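Local coordinates for UPF0336 protein Rv0637 (Mycobacterium tuberculosis, PDB 5ZY8), which is the HadC subunit of what is probably a (3R)-hydroxyacyl-[acyl-carrier-protein] dehydratase, an enzyme that removes water from hydroxyacyl chains, at residues Gly100-Val112 with Val121-Val135. Sequence-based numbering, arbitrary orientation.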
ATOM      1  N   GLY C 100      -0.169  15.169  -2.221  1.00 50.81           N
ATOM      2  CA  GLY C 100      -0.461  16.244  -1.308  1.00 53.14           C
ATOM      3  C   GLY C 100      -1.874  16.779  -1.388  1.00 54.76           C
ATOM      4  O   GLY C 100      -2.283  17.522  -0.490  1.00 57.56           O
ATOM      5  N   ASP C 101      -2.638  16.428  -2.424  1.00 63.26           N
ATOM      6  CA  ASP C 101      -3.997  16.947  -2.535  1.00 58.77           C
ATOM      7  C   ASP C 101      -4.898  16.376  -1.449  1.00 57.35           C
ATOM      8  O   ASP C 101      -4.848  15.183  -1.139  1.00 59.72           O
ATOM      9  CB  ASP C 101      -4.607  16.638  -3.905  1.00 56.92           C
ATOM     10  CG  ASP C 101      -4.022  17.489  -5.010  1.00 55.59           C
ATOM     11  OD1 ASP C 101      -4.367  17.262  -6.195  1.00 51.55           O
ATOM     12  OD2 ASP C 101      -3.233  18.402  -4.687  1.00 58.37           O
ATOM     13  N   LYS C 102      -5.745  17.238  -0.894  1.00 55.57           N
ATOM     14  CA  LYS C 102      -6.774  16.851   0.064  1.00 50.29           C
ATOM     15  C   LYS C 102      -8.108  16.761  -0.672  1.00 44.66           C
ATOM     16  O   LYS C 102      -8.544  17.733  -1.295  1.00 46.46           O
ATOM     17  CB  LYS C 102      -6.831  17.863   1.208  1.00 52.33           C
ATOM     18  CG  LYS C 102      -7.626  17.449   2.429  1.00 53.41           C
ATOM     19  CD  LYS C 102      -7.835  18.644   3.345  1.00 55.87           C
ATOM     20  CE  LYS C 102      -8.206  18.210   4.748  1.00 55.84           C
ATOM     21  NZ  LYS C 102      -8.268  19.341   5.706  1.00 57.18           N
ATOM     22  N   LEU C 103      -8.754  15.603  -0.601  1.00 46.90           N
ATOM     23  CA  LEU C 103      -9.937  15.327  -1.397  1.00 46.89           C
ATOM     24  C   LEU C 103     -11.112  14.962  -0.505  1.00 47.30           C
ATOM     25  O   LEU C 103     -10.954  14.229   0.477  1.00 46.34           O
ATOM     26  CB  LEU C 103      -9.668  14.175  -2.379  1.00 47.37           C
ATOM     27  CG  LEU C 103      -8.549  14.380  -3.398  1.00 47.96           C
ATOM     28  CD1 LEU C 103      -8.531  13.240  -4.396  1.00 49.15           C
ATOM     29  CD2 LEU C 103      -8.731  15.708  -4.099  1.00 47.55           C
ATOM     30  N   TRP C 104     -12.294  15.456  -0.867  1.00 50.80           N
ATOM     31  CA  TRP C 104     -13.541  15.095  -0.204  1.00 50.07           C
ATOM     32  C   TRP C 104     -14.397  14.314  -1.184  1.00 49.44           C
ATOM     33  O   TRP C 104     -14.608  14.747  -2.321  1.00 56.26           O
ATOM     34  CB  TRP C 104     -14.304  16.325   0.300  1.00 46.44           C
ATOM     35  CG  TRP C 104     -13.565  17.111   1.331  1.00 43.62           C
ATOM     36  CD1 TRP C 104     -12.702  18.153   1.113  1.00 44.97           C
ATOM     37  CD2 TRP C 104     -13.615  16.922   2.751  1.00 45.16           C
ATOM     38  NE1 TRP C 104     -12.210  18.624   2.314  1.00 45.84           N
ATOM     39  CE2 TRP C 104     -12.756  17.886   3.333  1.00 44.95           C
ATOM     40  CE3 TRP C 104     -14.301  16.036   3.586  1.00 47.20           C
ATOM     41  CZ2 TRP C 104     -12.567  17.981   4.713  1.00 41.10           C
ATOM     42  CZ3 TRP C 104     -14.119  16.139   4.955  1.00 43.20           C
ATOM     43  CH2 TRP C 104     -13.259  17.102   5.504  1.00 41.63           C
ATOM     44  N   ALA C 105     -14.909  13.182  -0.729  1.00 53.10           N
ATOM     45  CA  ALA C 105     -15.614  12.245  -1.580  1.00 54.86           C
ATOM     46  C   ALA C 105     -17.106  12.297  -1.298  1.00 61.28           C
ATOM     47  O   ALA C 105     -17.548  12.540  -0.169  1.00 63.41           O
ATOM     48  CB  ALA C 105     -15.083  10.825  -1.382  1.00 54.08           C
ATOM     49  N   ARG C 106     -17.871  12.085  -2.360  1.00 63.01           N
ATOM     50  CA  ARG C 106     -19.324  12.116  -2.310  1.00 64.01           C
ATOM     51  C   ARG C 106     -19.817  11.145  -3.367  1.00 62.03           C
ATOM     52  O   ARG C 106     -19.526  11.325  -4.553  1.00 67.07           O
ATOM     53  CB  ARG C 106     -19.858  13.531  -2.554  1.00 70.78           C
ATOM     54  CG  ARG C 106     -21.361  13.673  -2.406  1.00 74.65           C
ATOM     55  CD  ARG C 106     -21.840  14.986  -2.997  1.00 77.92           C
ATOM     56  NE  ARG C 106     -22.666  14.809  -4.188  1.00 82.77           N
ATOM     57  CZ  ARG C 106     -22.969  15.790  -5.036  1.00 80.77           C
ATOM     58  NH1 ARG C 106     -23.733  15.549  -6.099  1.00 76.81           N
ATOM     59  NH2 ARG C 106     -22.506  17.016  -4.819  1.00 74.10           N
ATOM     60  N   MET C 107     -20.514  10.105  -2.945  1.00 59.35           N
ATOM     61  CA  MET C 107     -21.038   9.108  -3.864  1.00 64.90           C
ATOM     62  C   MET C 107     -22.530   9.342  -4.068  1.00 66.93           C
ATOM     63  O   MET C 107     -23.289   9.394  -3.096  1.00 71.40           O
ATOM     64  CB  MET C 107     -20.792   7.709  -3.317  1.00 66.32           C
ATOM     65  CG  MET C 107     -20.867   6.609  -4.340  1.00 70.07           C
ATOM     66  SD  MET C 107     -21.083   5.078  -3.440  1.00 74.00           S
ATOM     67  CE  MET C 107     -22.758   5.320  -2.850  1.00 79.56           C
ATOM     68  N   ASP C 108     -22.953   9.450  -5.326  1.00 71.34           N
ATOM     69  CA  ASP C 108     -24.370   9.445  -5.657  1.00 66.75           C
ATOM     70  C   ASP C 108     -24.748   8.128  -6.320  1.00 64.18           C
ATOM     71  O   ASP C 108     -23.959   7.531  -7.059  1.00 60.45           O
ATOM     72  CB  ASP C 108     -24.742  10.595  -6.613  1.00 66.55           C
ATOM     73  CG  ASP C 108     -24.305  11.967  -6.109  1.00 71.00           C
ATOM     74  OD1 ASP C 108     -23.841  12.056  -4.954  1.00 76.06           O
ATOM     75  OD2 ASP C 108     -24.450  12.965  -6.865  1.00 79.29           O
ATOM     76  N   ILE C 109     -25.990   7.713  -6.108  1.00 57.51           N
ATOM     77  CA  ILE C 109     -26.539   6.592  -6.859  1.00 62.98           C
ATOM     78  C   ILE C 109     -27.049   7.126  -8.194  1.00 70.59           C
ATOM     79  O   ILE C 109     -28.063   7.831  -8.259  1.00 64.82           O
ATOM     80  CB  ILE C 109     -27.644   5.873  -6.087  1.00 66.42           C
ATOM     81  CG1 ILE C 109     -27.075   5.341  -4.775  1.00 70.37           C
ATOM     82  CG2 ILE C 109     -28.260   4.784  -6.967  1.00 65.69           C
ATOM     83  CD1 ILE C 109     -26.435   3.985  -4.877  1.00 72.41           C
ATOM     84  N   HIS C 110     -26.314   6.817  -9.256  1.00 73.52           N
ATOM     85  CA  HIS C 110     -26.594   7.379 -10.567  1.00 73.06           C
ATOM     86  C   HIS C 110     -27.739   6.644 -11.246  1.00 70.09           C
ATOM     87  O   HIS C 110     -28.579   7.274 -11.892  1.00 78.05           O
ATOM     88  CB  HIS C 110     -25.330   7.330 -11.424  1.00 73.59           C
ATOM     89  CG  HIS C 110     -25.383   8.196 -12.643  1.00 74.65           C
ATOM     90  ND1 HIS C 110     -25.678   7.698 -13.896  1.00 74.18           N
ATOM     91  CD2 HIS C 110     -25.165   9.522 -12.808  1.00 73.75           C
ATOM     92  CE1 HIS C 110     -25.641   8.680 -14.779  1.00 70.24           C
ATOM     93  NE2 HIS C 110     -25.331   9.797 -14.145  1.00 70.61           N
ATOM     94  N   SER C 111     -27.802   5.321 -11.099  1.00 72.18           N
ATOM     95  CA  SER C 111     -28.804   4.514 -11.780  1.00 74.29           C
ATOM     96  C   SER C 111     -28.963   3.209 -11.020  1.00 75.55           C
ATOM     97  O   SER C 111     -28.006   2.702 -10.428  1.00 85.66           O
ATOM     98  CB  SER C 111     -28.413   4.183 -13.231  1.00 74.59           C
ATOM     99  OG  SER C 111     -27.729   5.245 -13.866  1.00 66.14           O
ATOM    100  N   VAL C 112     -30.172   2.659 -11.076  1.00 84.42           N
ATOM    101  CA  VAL C 112     -30.476   1.338 -10.534  1.00 89.22           C
ATOM    102  C   VAL C 112     -31.339   0.640 -11.572  1.00 93.40           C
ATOM    103  O   VAL C 112     -32.355   1.190 -12.007  1.00104.44           O
ATOM    104  CB  VAL C 112     -31.209   1.393  -9.176  1.00 81.61           C
ATOM    105  CG1 VAL C 112     -31.502  -0.016  -8.669  1.00 77.35           C
ATOM    106  CG2 VAL C 112     -30.409   2.173  -8.153  1.00 74.06           C
ATOM    107  N   VAL C 121     -26.314  -1.383 -10.528  1.00 76.13           N
ATOM    108  CA  VAL C 121     -26.193  -0.090  -9.866  1.00 73.41           C
ATOM    109  C   VAL C 121     -24.990   0.651 -10.425  1.00 73.89           C
ATOM    110  O   VAL C 121     -23.901   0.083 -10.549  1.00 78.75           O
ATOM    111  CB  VAL C 121     -26.079  -0.245  -8.342  1.00 73.90           C
ATOM    112  CG1 VAL C 121     -26.375   1.075  -7.657  1.00 71.91           C
ATOM    113  CG2 VAL C 121     -27.038  -1.313  -7.857  1.00 72.95           C
ATOM    114  N   VAL C 122     -25.191   1.923 -10.758  1.00 73.97           N
ATOM    115  CA  VAL C 122     -24.127   2.799 -11.230  1.00 73.41           C
ATOM    116  C   VAL C 122     -23.878   3.815 -10.133  1.00 73.82           C
ATOM    117  O   VAL C 122     -24.739   4.658  -9.850  1.00 81.51           O
ATOM    118  CB  VAL C 122     -24.486   3.495 -12.548  1.00 71.53           C
ATOM    119  CG1 VAL C 122     -23.401   4.489 -12.929  1.00 67.47           C
ATOM    120  CG2 VAL C 122     -24.674   2.467 -13.645  1.00 72.84           C
ATOM    121  N   THR C 123     -22.714   3.727  -9.499  1.00 72.31           N
ATOM    122  CA  THR C 123     -22.296   4.727  -8.534  1.00 65.99           C
ATOM    123  C   THR C 123     -21.494   5.814  -9.235  1.00 61.02           C
ATOM    124  O   THR C 123     -20.726   5.534 -10.161  1.00 64.36           O
ATOM    125  CB  THR C 123     -21.481   4.085  -7.412  1.00 71.24           C
ATOM    126  OG1 THR C 123     -20.176   3.727  -7.894  1.00 76.99           O
ATOM    127  CG2 THR C 123     -22.190   2.844  -6.905  1.00 75.14           C
ATOM    128  N   ARG C 124     -21.668   7.056  -8.776  1.00 55.64           N
ATOM    129  CA  ARG C 124     -20.891   8.205  -9.234  1.00 61.27           C
ATOM    130  C   ARG C 124     -20.155   8.752  -8.022  1.00 63.18           C
ATOM    131  O   ARG C 124     -20.780   9.244  -7.080  1.00 64.04           O
ATOM    132  CB  ARG C 124     -21.788   9.269  -9.876  1.00 70.71           C
ATOM    133  CG  ARG C 124     -21.159  10.664 -10.047  1.00 77.32           C
ATOM    134  CD  ARG C 124     -22.177  11.655 -10.638  1.00 89.31           C
ATOM    135  NE  ARG C 124     -22.270  12.937  -9.931  1.00 92.33           N
ATOM    136  CZ  ARG C 124     -22.004  14.122 -10.478  1.00 91.79           C
ATOM    137  NH1 ARG C 124     -22.129  15.230  -9.757  1.00 94.22           N
ATOM    138  NH2 ARG C 124     -21.615  14.201 -11.745  1.00 97.79           N
ATOM    139  N   ASN C 125     -18.837   8.650  -8.034  1.00 66.27           N
ATOM    140  CA  ASN C 125     -18.020   9.174  -6.951  1.00 65.26           C
ATOM    141  C   ASN C 125     -17.495  10.543  -7.364  1.00 63.35           C
ATOM    142  O   ASN C 125     -16.723  10.667  -8.322  1.00 56.78           O
ATOM    143  CB  ASN C 125     -16.904   8.198  -6.592  1.00 71.79           C
ATOM    144  CG  ASN C 125     -17.446   6.914  -5.979  1.00 78.50           C
ATOM    145  OD1 ASN C 125     -17.924   6.021  -6.693  1.00 76.94           O
ATOM    146  ND2 ASN C 125     -17.436   6.843  -4.646  1.00 65.33           N
ATOM    147  N   LEU C 126     -17.946  11.561  -6.642  1.00 65.72           N
ATOM    148  CA  LEU C 126     -17.524  12.944  -6.813  1.00 65.25           C
ATOM    149  C   LEU C 126     -16.357  13.268  -5.890  1.00 66.59           C
ATOM    150  O   LEU C 126     -16.404  12.957  -4.695  1.00 75.48           O
ATOM    151  CB  LEU C 126     -18.703  13.857  -6.491  1.00 67.92           C
ATOM    152  CG  LEU C 126     -18.723  15.225  -7.142  1.00 73.63           C
ATOM    153  CD1 LEU C 126     -19.280  15.084  -8.550  1.00 78.04           C
ATOM    154  CD2 LEU C 126     -19.535  16.209  -6.313  1.00 72.48           C
ATOM    155  N   CYS C 127     -15.316  13.899  -6.429  1.00 62.18           N
ATOM    156  CA  CYS C 127     -14.164  14.299  -5.623  1.00 56.25           C
ATOM    157  C   CYS C 127     -13.953  15.799  -5.747  1.00 55.45           C
ATOM    158  O   CYS C 127     -13.799  16.327  -6.857  1.00 59.69           O
ATOM    159  CB  CYS C 127     -12.890  13.538  -6.009  1.00 54.34           C
ATOM    160  SG  CYS C 127     -13.069  11.758  -5.952  1.00 58.44           S
ATOM    161  N   THR C 128     -13.956  16.473  -4.607  1.00 58.52           N
ATOM    162  CA  THR C 128     -13.736  17.905  -4.513  1.00 63.30           C
ATOM    163  C   THR C 128     -12.553  18.152  -3.582  1.00 59.47           C
ATOM    164  O   THR C 128     -12.200  17.295  -2.768  1.00 55.45           O
ATOM    165  CB  THR C 128     -15.012  18.609  -4.006  1.00 68.46           C
ATOM    166  OG1 THR C 128     -14.748  19.242  -2.748  1.00 71.68           O
ATOM    167  CG2 THR C 128     -16.154  17.591  -3.826  1.00 64.16           C
ATOM    168  N   ASN C 129     -11.933  19.330  -3.692  1.00 64.00           N
ATOM    169  CA  ASN C 129     -10.802  19.644  -2.830  1.00 61.34           C
ATOM    170  C   ASN C 129     -11.221  20.631  -1.744  1.00 62.55           C
ATOM    171  O   ASN C 129     -12.403  20.972  -1.603  1.00 62.66           O
ATOM    172  CB  ASN C 129      -9.612  20.165  -3.637  1.00 66.76           C
ATOM    173  CG  ASN C 129      -9.913  21.446  -4.399  1.00 63.79           C
ATOM    174  OD1 ASN C 129     -10.714  22.273  -3.973  1.00 69.40           O
ATOM    175  ND2 ASN C 129      -9.226  21.630  -5.517  1.00 60.61           N
ATOM    176  N   ASP C 130     -10.233  21.097  -0.969  1.00 67.42           N
ATOM    177  CA  ASP C 130     -10.512  21.953   0.186  1.00 75.80           C
ATOM    178  C   ASP C 130     -11.197  23.263  -0.174  1.00 78.65           C
ATOM    179  O   ASP C 130     -11.832  23.866   0.697  1.00 78.58           O
ATOM    180  CB  ASP C 130      -9.228  22.259   0.957  1.00 76.87           C
ATOM    181  CG  ASP C 130      -9.218  21.626   2.338  1.00 78.60           C
ATOM    182  OD1 ASP C 130     -10.110  20.791   2.624  1.00 83.85           O
ATOM    183  OD2 ASP C 130      -8.326  21.975   3.144  1.00 70.52           O
ATOM    184  N   ASP C 131     -11.085  23.725  -1.413  1.00 80.33           N
ATOM    185  CA  ASP C 131     -11.805  24.919  -1.825  1.00 76.49           C
ATOM    186  C   ASP C 131     -13.199  24.627  -2.364  1.00 74.58           C
ATOM    187  O   ASP C 131     -13.915  25.569  -2.721  1.00 80.15           O
ATOM    188  CB  ASP C 131     -11.014  25.687  -2.886  1.00 80.60           C
ATOM    189  CG  ASP C 131      -9.665  26.145  -2.386  1.00 85.44           C
ATOM    190  OD1 ASP C 131      -9.488  26.254  -1.154  1.00 91.71           O
ATOM    191  OD2 ASP C 131      -8.788  26.427  -3.228  1.00 83.62           O
ATOM    192  N   GLY C 132     -13.612  23.362  -2.423  1.00 70.83           N
ATOM    193  CA  GLY C 132     -14.926  23.048  -2.942  1.00 69.94           C
ATOM    194  C   GLY C 132     -15.027  22.986  -4.450  1.00 73.87           C
ATOM    195  O   GLY C 132     -16.142  22.873  -4.975  1.00 70.72           O
ATOM    196  N   GLU C 133     -13.912  23.099  -5.169  1.00 72.29           N
ATOM    197  CA  GLU C 133     -13.949  22.924  -6.612  1.00 74.27           C
ATOM    198  C   GLU C 133     -13.862  21.443  -6.962  1.00 67.29           C
ATOM    199  O   GLU C 133     -13.315  20.631  -6.209  1.00 70.81           O
ATOM    200  CB  GLU C 133     -12.822  23.693  -7.302  1.00 80.63           C
ATOM    201  CG  GLU C 133     -11.446  23.406  -6.766  1.00 87.69           C
ATOM    202  CD  GLU C 133     -10.395  24.402  -7.239  1.00 93.67           C
ATOM    203  OE1 GLU C 133     -10.659  25.136  -8.216  1.00 91.33           O
ATOM    204  OE2 GLU C 133      -9.294  24.436  -6.643  1.00 98.16           O
ATOM    205  N   LEU C 134     -14.409  21.100  -8.124  1.00 64.23           N
ATOM    206  CA  LEU C 134     -14.511  19.713  -8.551  1.00 64.34           C
ATOM    207  C   LEU C 134     -13.237  19.289  -9.267  1.00 67.59           C
ATOM    208  O   LEU C 134     -12.828  19.915 -10.251  1.00 64.08           O
ATOM    209  CB  LEU C 134     -15.742  19.519  -9.434  1.00 64.99           C
ATOM    210  CG  LEU C 134     -15.865  18.081  -9.896  1.00 70.09           C
ATOM    211  CD1 LEU C 134     -16.421  17.378  -8.727  1.00 70.32           C
ATOM    212  CD2 LEU C 134     -16.841  17.954 -11.043  1.00 77.20           C
ATOM    213  N   VAL C 135     -12.596  18.236  -8.755  1.00 69.89           N
ATOM    214  CA  VAL C 135     -11.341  17.789  -9.341  1.00 62.71           C
ATOM    215  C   VAL C 135     -11.553  16.521 -10.156  1.00 57.75           C
ATOM    216  O   VAL C 135     -10.850  16.295 -11.148  1.00 60.30           O
ATOM    217  CB  VAL C 135     -10.245  17.595  -8.275  1.00 68.30           C
ATOM    218  CG1 VAL C 135     -10.259  18.740  -7.273  1.00 65.36           C
ATOM    219  CG2 VAL C 135     -10.380  16.259  -7.565  1.00 71.51           C
TER
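R124 and R106 share the acid D108 on one face of a two-stranded antiparallel ladder. R106 grips D108 side-on: its NE donates to OD1 of D108 at 3.1 Å and its NH1 to OD2 of D108 at 2.8 Å, both on syn lone pairs and within the guanidinium plane, a two-point hold that should restrict rotation of both groups. R124 lies alongside D108, NE a long 3.8 Å from OD2 of D108; its stronger partner is E137 on strand 134-143. These carboxylates probably offset the like charges of NH1 of R106 and NH1 of R124, 4.0 Å apart. L126 lies beside R106: its CD2 sits over one face of the R106 guanidinium, toward its rim and 3.4 Å from NH2 of R106, and its CD1 likewise over a face of the R124 guanidinium. A branched apolar residue suits this spot, because the flat faces of guanidinium groups accept carbon.

The ladder is the 102-113/120-129 hairpin of the hotdog fold, in which a curved antiparallel sheet wraps round the long helix 61-74. The opposite face bears A105, M107 and N125, which meet that helix; in M107, CG anti to the backbone nitrogen (chi1 -161°) lays the chain alongside N125, with CG of M107 3.5 Å from ND2 of N125. Near 110-111 a classic beta bulge sets H110 and S111 against V122, whose carbonyl O takes the N-H of H110 at 2.7 Å and, weakly, that of S111.

At the other end W104 sends the N-H of its indole to D130, NE1 to OD1 3.0 Å and nearly straight at 175°, with ring and carboxylate nearly coplanar. Indole pairs a broad apolar surface with one directed donor, well matched to an acid on the 129-132 type I turn.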